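Local coordinates for HpcH/HpaI aldolase (Desulfitobacterium hafniense, PDB 3QZ6), which is of unassigned function but belongs to the HpcH/HpaI aldolase/citrate lyase family of TIM-barrel proteins, at residues 118-123 and 135-140; 83-88 and 108-113. All coordinates share one frame; numbering follows the deposited sequence.

Interaction 1. Residues 118-123 and 135-140; sequences RGVGGS and EWVQER
The guanidinium groups of Arg118 and Arg140 face one shared water, which lies at the edge of each and in its plane; the two planes are turned 38° apart. Over one face of the Arg140 guanidinium stands the Trp136 ring, CZ2 lying 3.4 Å above the plane and displaced toward the rim; Arg140 CB in turn lies over a face of the indole, again off centre. The setting is the periphery of a TIM barrel, where the loop that follows helix 100-110 runs past helix 133-141, the helix leading to strand 145-150.

The evidence for a polar link is the shared water: it accepts a hydrogen bond from Arg118 NH1 at 2.9 Å and another from Arg140 NH1 at 2.9 Å. The two NH1 atoms stay 5.5 Å apart, so these like charges are joined through solvent, and Asp86, salt-bridged to Arg118 NH2, probably offsets part of the positive charge. Their chains reach the water differently. Arg118 is extended from CG to NE, whereas Arg140 folds back at chi2 (50°) and chi3 (55°), which turns a face of its guanidinium toward CZ2 of Trp136, one helical turn earlier. Direct contact between the arginines is limited to Arg118 NH1 approaching Arg140 CG obliquely at 4.1 Å. The segments bury just 124 Å² between them. Further along the loop the apolar part is a single methyl pair, Val120 CG2 against Val137 CG1, separated by 4.4 Å.

Interaction 2. Residues 83-88 and 108-113; sequences RLLDIG and RLAKYP
Leu85 and Ala110 form the tight part of this contact, and a single leucine methyl does the touching. Leu85 CD1 approaches the end of helix 100-110 from helix 78-87 and comes within 3.4 Å of Ala110 O. The same methyl lies 3.6 Å from Ala110 CA. It is 3.8 Å from Ala110 CB, so it meets backbone and side chain together. With CG anti to the carbonyl carbon (chi1 -70°) and chi2 at 178°, the leucine is stretched out, which carries CD1 across the gap between backbones whose closest CA atoms, those of Leu85 and Ala110, are 7.4 Å apart. All the residues of this part are buried.

The other half is looser and polar. Asp86 OD1 and Tyr112 OH remain 4.4 Å apart, too far for direct bonding, and a water fills the role of intermediary. It donates to Asp86 OD1 at 2.7 Å and accepts from Tyr112 OH at 2.7 Å, lying in the plane of the tyrosine ring at its edge. The bonds run in one direction, Tyr112 OH to water to Asp86 OD1. Asp86 is partly exposed, while Tyr112 is buried. Gln82, one turn earlier in the helix, bonds Asp86 OD2.

In the barrel, helix 78-87 leads into strand 91-94, and helix 100-110 follows that strand, which makes the contact a junction of consecutive outer helices. Val81 extends the apolar packing against Ala110, Phe92 of strand 91-94 touches Leu85 from the barrel wall, and the next residue back, Leu84, touches Phe52 and Ile55 of helix 52-65.

Overall arrangement
Arg118 ties the two contacts together, their centres being about 8 Å apart. It belongs to interaction 1, yet the salt bridge from its NH2 to Asp86 OD1, 2.8 Å long, links it to interaction 2, and its backbone N probably hydrogen-bonds Lys111 O at 2.9 Å. Its CZ also packs 3.1 Å from Tyr112 OH. Along the chain the contacts are in series: 83-88 with 108-113 closes before 118-123 opens toward 135-140. Both lie on the same side of the chain's centre, interaction 2 about 16 Å and interaction 1 about 22 Å from it (centre to centre), so interaction 1 lies farther out, and the two pass from a buried contact to a partly buried one.

Interaction 1. Residues 118-123 and 135-140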
loop_
_atom_site.group_PDB
_atom_site.type_symbol
_atom_site.label_atom_id
_atom_site.label_comp_id
_atom_site.label_asym_id
_atom_site.label_seq_id
_atom_site.Cartn_x
_atom_site.Cartn_y
_atom_site.Cartn_z
ATOM N N ARG A 118 6.582 34.471 -5.514
ATOM C CA ARG A 118 5.714 33.456 -6.116
ATOM C C ARG A 118 4.782 34.117 -7.138
ATOM O O ARG A 118 4.165 35.144 -6.847
ATOM C CB ARG A 118 4.872 32.755 -5.036
ATOM C CG ARG A 118 4.008 31.612 -5.583
ATOM C CD ARG A 118 3.087 31.002 -4.517
ATOM N NE ARG A 118 2.123 30.078 -5.127
ATOM C CZ ARG A 118 1.121 29.495 -4.477
ATOM N NH1 ARG A 118 0.940 29.712 -3.175
ATOM N NH2 ARG A 118 0.298 28.687 -5.128
ATOM N N GLY A 119 4.670 33.527 -8.324
ATOM C CA GLY A 119 3.776 34.039 -9.350
ATOM C C GLY A 119 2.328 33.694 -9.059
ATOM O O GLY A 119 2.040 32.637 -8.509
ATOM N N VAL A 120 1.416 34.585 -9.429
ATOM C CA VAL A 120 -0.002 34.411 -9.141
ATOM C C VAL A 120 -0.708 33.800 -10.352
ATOM O O VAL A 120 -0.866 34.452 -11.381
ATOM C CB VAL A 120 -0.682 35.759 -8.791
ATOM C CG1 VAL A 120 -2.121 35.530 -8.361
ATOM C CG2 VAL A 120 0.092 36.494 -7.683
ATOM N N GLY A 121 -1.116 32.542 -10.243
ATOM C CA GLY A 121 -1.813 31.893 -11.344
ATOM C C GLY A 121 -3.298 31.812 -11.055
ATOM O O GLY A 121 -3.784 32.498 -10.171
ATOM N N GLY A 122 -4.021 30.967 -11.783
ATOM C CA GLY A 122 -5.453 30.842 -11.568
ATOM C C GLY A 122 -5.910 29.390 -11.618
ATOM O O GLY A 122 -5.099 28.463 -11.496
ATOM N N SER A 123 -7.207 29.189 -11.802
ATOM C CA SER A 123 -7.741 27.843 -11.959
ATOM C C SER A 123 -7.439 26.974 -10.729
ATOM O O SER A 123 -7.941 27.263 -9.644
ATOM C CB SER A 123 -7.216 27.238 -13.255
ATOM O OG SER A 123 -7.574 28.092 -14.348
ATOM N N GLU A 135 -6.994 40.202 -0.919
ATOM C CA GLU A 135 -7.082 39.543 0.380
ATOM C C GLU A 135 -6.524 38.129 0.303
ATOM O O GLU A 135 -5.829 37.664 1.207
ATOM C CB GLU A 135 -8.541 39.464 0.832
ATOM C CG GLU A 135 -8.904 40.380 1.978
ATOM C CD GLU A 135 -8.906 41.837 1.578
ATOM O OE1 GLU A 135 -8.418 42.675 2.369
ATOM O OE2 GLU A 135 -9.403 42.145 0.473
ATOM N N TRP A 136 -6.841 37.441 -0.784
ATOM C CA TRP A 136 -6.525 36.021 -0.894
ATOM C C TRP A 136 -5.024 35.738 -0.860
ATOM O O TRP A 136 -4.592 34.821 -0.183
ATOM C CB TRP A 136 -7.161 35.433 -2.151
ATOM C CG TRP A 136 -7.049 33.937 -2.245
ATOM C CD1 TRP A 136 -7.933 33.009 -1.756
ATOM C CD2 TRP A 136 -5.992 33.197 -2.867
ATOM N NE1 TRP A 136 -7.491 31.737 -2.050
ATOM C CE2 TRP A 136 -6.303 31.826 -2.729
ATOM C CE3 TRP A 136 -4.820 33.561 -3.537
ATOM C CZ2 TRP A 136 -5.479 30.822 -3.225
ATOM C CZ3 TRP A 136 -4.001 32.559 -4.032
ATOM C CH2 TRP A 136 -4.336 31.205 -3.872
ATOM N N VAL A 137 -4.221 36.526 -1.569
ATOM C CA VAL A 137 -2.777 36.282 -1.550
ATOM C C VAL A 137 -2.188 36.472 -0.147
ATOM O O VAL A 137 -1.269 35.755 0.242
ATOM C CB VAL A 137 -2.001 37.135 -2.584
ATOM C CG1 VAL A 137 -2.338 36.682 -4.006
ATOM C CG2 VAL A 137 -2.284 38.632 -2.388
ATOM N N GLN A 138 -2.730 37.420 0.614
ATOM C CA GLN A 138 -2.242 37.663 1.970
ATOM C C GLN A 138 -2.587 36.508 2.877
ATOM O O GLN A 138 -1.750 36.048 3.657
ATOM C CB GLN A 138 -2.848 38.936 2.568
ATOM C CG GLN A 138 -2.276 40.219 2.042
ATOM C CD GLN A 138 -2.788 41.424 2.824
ATOM O OE1 GLN A 138 -3.741 42.089 2.412
ATOM N NE2 GLN A 138 -2.162 41.698 3.968
ATOM N N GLU A 139 -3.833 36.053 2.796
ATOM C CA GLU A 139 -4.264 34.915 3.600
ATOM C C GLU A 139 -3.517 33.637 3.225
ATOM O O GLU A 139 -3.122 32.872 4.096
ATOM C CB GLU A 139 -5.770 34.701 3.486
ATOM C CG GLU A 139 -6.578 35.885 3.987
ATOM C CD GLU A 139 -8.060 35.583 4.072
ATOM O OE1 GLU A 139 -8.419 34.385 4.072
ATOM O OE2 GLU A 139 -8.861 36.542 4.140
ATOM N N ARG A 140 -3.326 33.396 1.934
ATOM C CA ARG A 140 -2.630 32.179 1.522
ATOM C C ARG A 140 -1.177 32.183 2.021
ATOM O O ARG A 140 -0.661 31.154 2.458
ATOM C CB ARG A 140 -2.702 31.984 0.003
ATOM C CG ARG A 140 -2.030 30.704 -0.489
ATOM C CD ARG A 140 -2.491 29.485 0.312
ATOM N NE ARG A 140 -3.946 29.344 0.307
ATOM C CZ ARG A 140 -4.639 28.607 -0.556
ATOM N NH1 ARG A 140 -4.020 27.918 -1.512
ATOM N NH2 ARG A 140 -5.961 28.557 -0.458
HETATM O O HOH W 1 -1.262 27.940 -2.396
#

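Interaction 2. Residues 83-88 and 108-113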
loop_
_atom_site.group_PDB
_atom_site.type_symbol
_atom_site.label_atom_id
_atom_site.label_comp_id
_atom_site.label_asym_id
_atom_site.label_seq_id
_atom_site.Cartn_x
_atom_site.Cartn_y
_atom_site.Cartn_z
ATOM N N ARG A 83 5.139 25.092 -9.001
ATOM C CA ARG A 83 4.145 24.157 -9.525
ATOM C C ARG A 83 3.433 23.397 -8.415
ATOM O O ARG A 83 2.218 23.211 -8.464
ATOM C CB ARG A 83 4.774 23.164 -10.508
ATOM C CG ARG A 83 5.436 23.824 -11.732
ATOM C CD ARG A 83 5.981 22.750 -12.685
ATOM N NE ARG A 83 4.893 22.089 -13.411
ATOM C CZ ARG A 83 5.065 21.149 -14.333
ATOM N NH1 ARG A 83 6.294 20.715 -14.625
ATOM N NH2 ARG A 83 4.003 20.632 -14.954
ATOM N N LEU A 84 4.187 22.927 -7.427
ATOM C CA LEU A 84 3.578 22.082 -6.411
ATOM C C LEU A 84 2.619 22.872 -5.533
ATOM O O LEU A 84 1.579 22.350 -5.146
ATOM C CB LEU A 84 4.633 21.348 -5.573
ATOM C CG LEU A 84 5.389 20.252 -6.345
ATOM C CD1 LEU A 84 6.579 19.744 -5.540
ATOM C CD2 LEU A 84 4.455 19.101 -6.739
ATOM N N LEU A 85 2.960 24.121 -5.208
ATOM C CA LEU A 85 2.033 24.959 -4.440
ATOM C C LEU A 85 0.799 25.275 -5.275
ATOM O O LEU A 85 -0.325 25.303 -4.760
ATOM C CB LEU A 85 2.692 26.265 -3.987
ATOM C CG LEU A 85 3.775 26.143 -2.914
ATOM C CD1 LEU A 85 4.357 27.511 -2.603
ATOM C CD2 LEU A 85 3.227 25.513 -1.634
ATOM N N ASP A 86 1.004 25.538 -6.560
ATOM C CA ASP A 86 -0.122 25.870 -7.429
ATOM C C ASP A 86 -1.058 24.667 -7.531
ATOM O O ASP A 86 -2.280 24.802 -7.467
ATOM C CB ASP A 86 0.368 26.285 -8.818
ATOM C CG ASP A 86 0.977 27.687 -8.824
ATOM O OD1 ASP A 86 0.741 28.446 -7.865
ATOM O OD2 ASP A 86 1.675 28.034 -9.791
ATOM N N ILE A 87 -0.469 23.489 -7.684
ATOM C CA ILE A 87 -1.254 22.251 -7.773
ATOM C C ILE A 87 -2.058 22.021 -6.497
ATOM O O ILE A 87 -3.180 21.520 -6.547
ATOM C CB ILE A 87 -0.344 21.044 -8.087
ATOM C CG1 ILE A 87 0.142 21.114 -9.543
ATOM C CG2 ILE A 87 -1.070 19.731 -7.849
ATOM C CD1 ILE A 87 1.421 20.251 -9.799
ATOM N N GLY A 88 -1.495 22.382 -5.345
ATOM C CA GLY A 88 -2.263 22.311 -4.112
ATOM C C GLY A 88 -1.611 21.642 -2.915
ATOM O O GLY A 88 -2.262 21.422 -1.891
ATOM N N ARG A 108 11.391 32.722 -0.692
ATOM C CA ARG A 108 11.220 33.626 -1.836
ATOM C C ARG A 108 10.339 33.001 -2.926
ATOM O O ARG A 108 9.510 33.675 -3.540
ATOM C CB ARG A 108 12.570 34.006 -2.443
ATOM C CG ARG A 108 12.469 35.075 -3.556
ATOM C CD ARG A 108 13.826 35.358 -4.222
ATOM N NE ARG A 108 14.340 34.207 -4.974
ATOM C CZ ARG A 108 13.973 33.882 -6.214
ATOM N NH1 ARG A 108 13.079 34.614 -6.869
ATOM N NH2 ARG A 108 14.503 32.822 -6.808
ATOM N N LEU A 109 10.523 31.708 -3.171
ATOM C CA LEU A 109 9.776 31.034 -4.227
ATOM C C LEU A 109 8.357 30.694 -3.806
ATOM O O LEU A 109 7.465 30.572 -4.645
ATOM C CB LEU A 109 10.499 29.763 -4.650
ATOM C CG LEU A 109 11.837 29.956 -5.374
ATOM C CD1 LEU A 109 12.566 28.622 -5.490
ATOM C CD2 LEU A 109 11.638 30.584 -6.758
ATOM N N ALA A 110 8.152 30.562 -2.500
ATOM C CA ALA A 110 6.911 30.002 -1.962
ATOM C C ALA A 110 5.875 31.049 -1.576
ATOM O O ALA A 110 4.693 30.729 -1.443
ATOM C CB ALA A 110 7.222 29.127 -0.758
ATOM N N LYS A 111 6.317 32.285 -1.368
ATOM C CA LYS A 111 5.427 33.337 -0.872
ATOM C C LYS A 111 5.119 34.366 -1.951
ATOM O O LYS A 111 6.008 34.770 -2.699
ATOM C CB LYS A 111 6.062 34.065 0.325
ATOM C CG LYS A 111 6.250 33.219 1.559
ATOM C CD LYS A 111 4.921 32.837 2.175
ATOM C CE LYS A 111 5.090 31.747 3.222
ATOM N NZ LYS A 111 5.369 32.286 4.564
ATOM N N TYR A 112 3.864 34.796 -2.014
ATOM C CA TYR A 112 3.463 35.885 -2.894
ATOM C C TYR A 112 4.051 37.200 -2.399
ATOM O O TYR A 112 4.344 37.339 -1.214
ATOM C CB TYR A 112 1.939 36.026 -2.899
ATOM C CG TYR A 112 1.207 34.866 -3.524
ATOM C CD1 TYR A 112 1.453 34.497 -4.844
ATOM C CD2 TYR A 112 0.251 34.154 -2.808
ATOM C CE1 TYR A 112 0.771 33.439 -5.433
ATOM C CE2 TYR A 112 -0.443 33.089 -3.394
ATOM C CZ TYR A 112 -0.173 32.741 -4.701
ATOM O OH TYR A 112 -0.857 31.695 -5.291
ATOM N N PRO A 113 4.201 38.188 -3.295
ATOM C CA PRO A 113 4.650 39.497 -2.801
ATOM C C PRO A 113 3.734 39.995 -1.675
ATOM O O PRO A 113 2.544 39.691 -1.699
ATOM C CB PRO A 113 4.514 40.393 -4.036
ATOM C CG PRO A 113 4.725 39.436 -5.200
ATOM C CD PRO A 113 4.028 38.167 -4.757
HETATM O O HOH W 2 -0.099 31.063 -7.778
#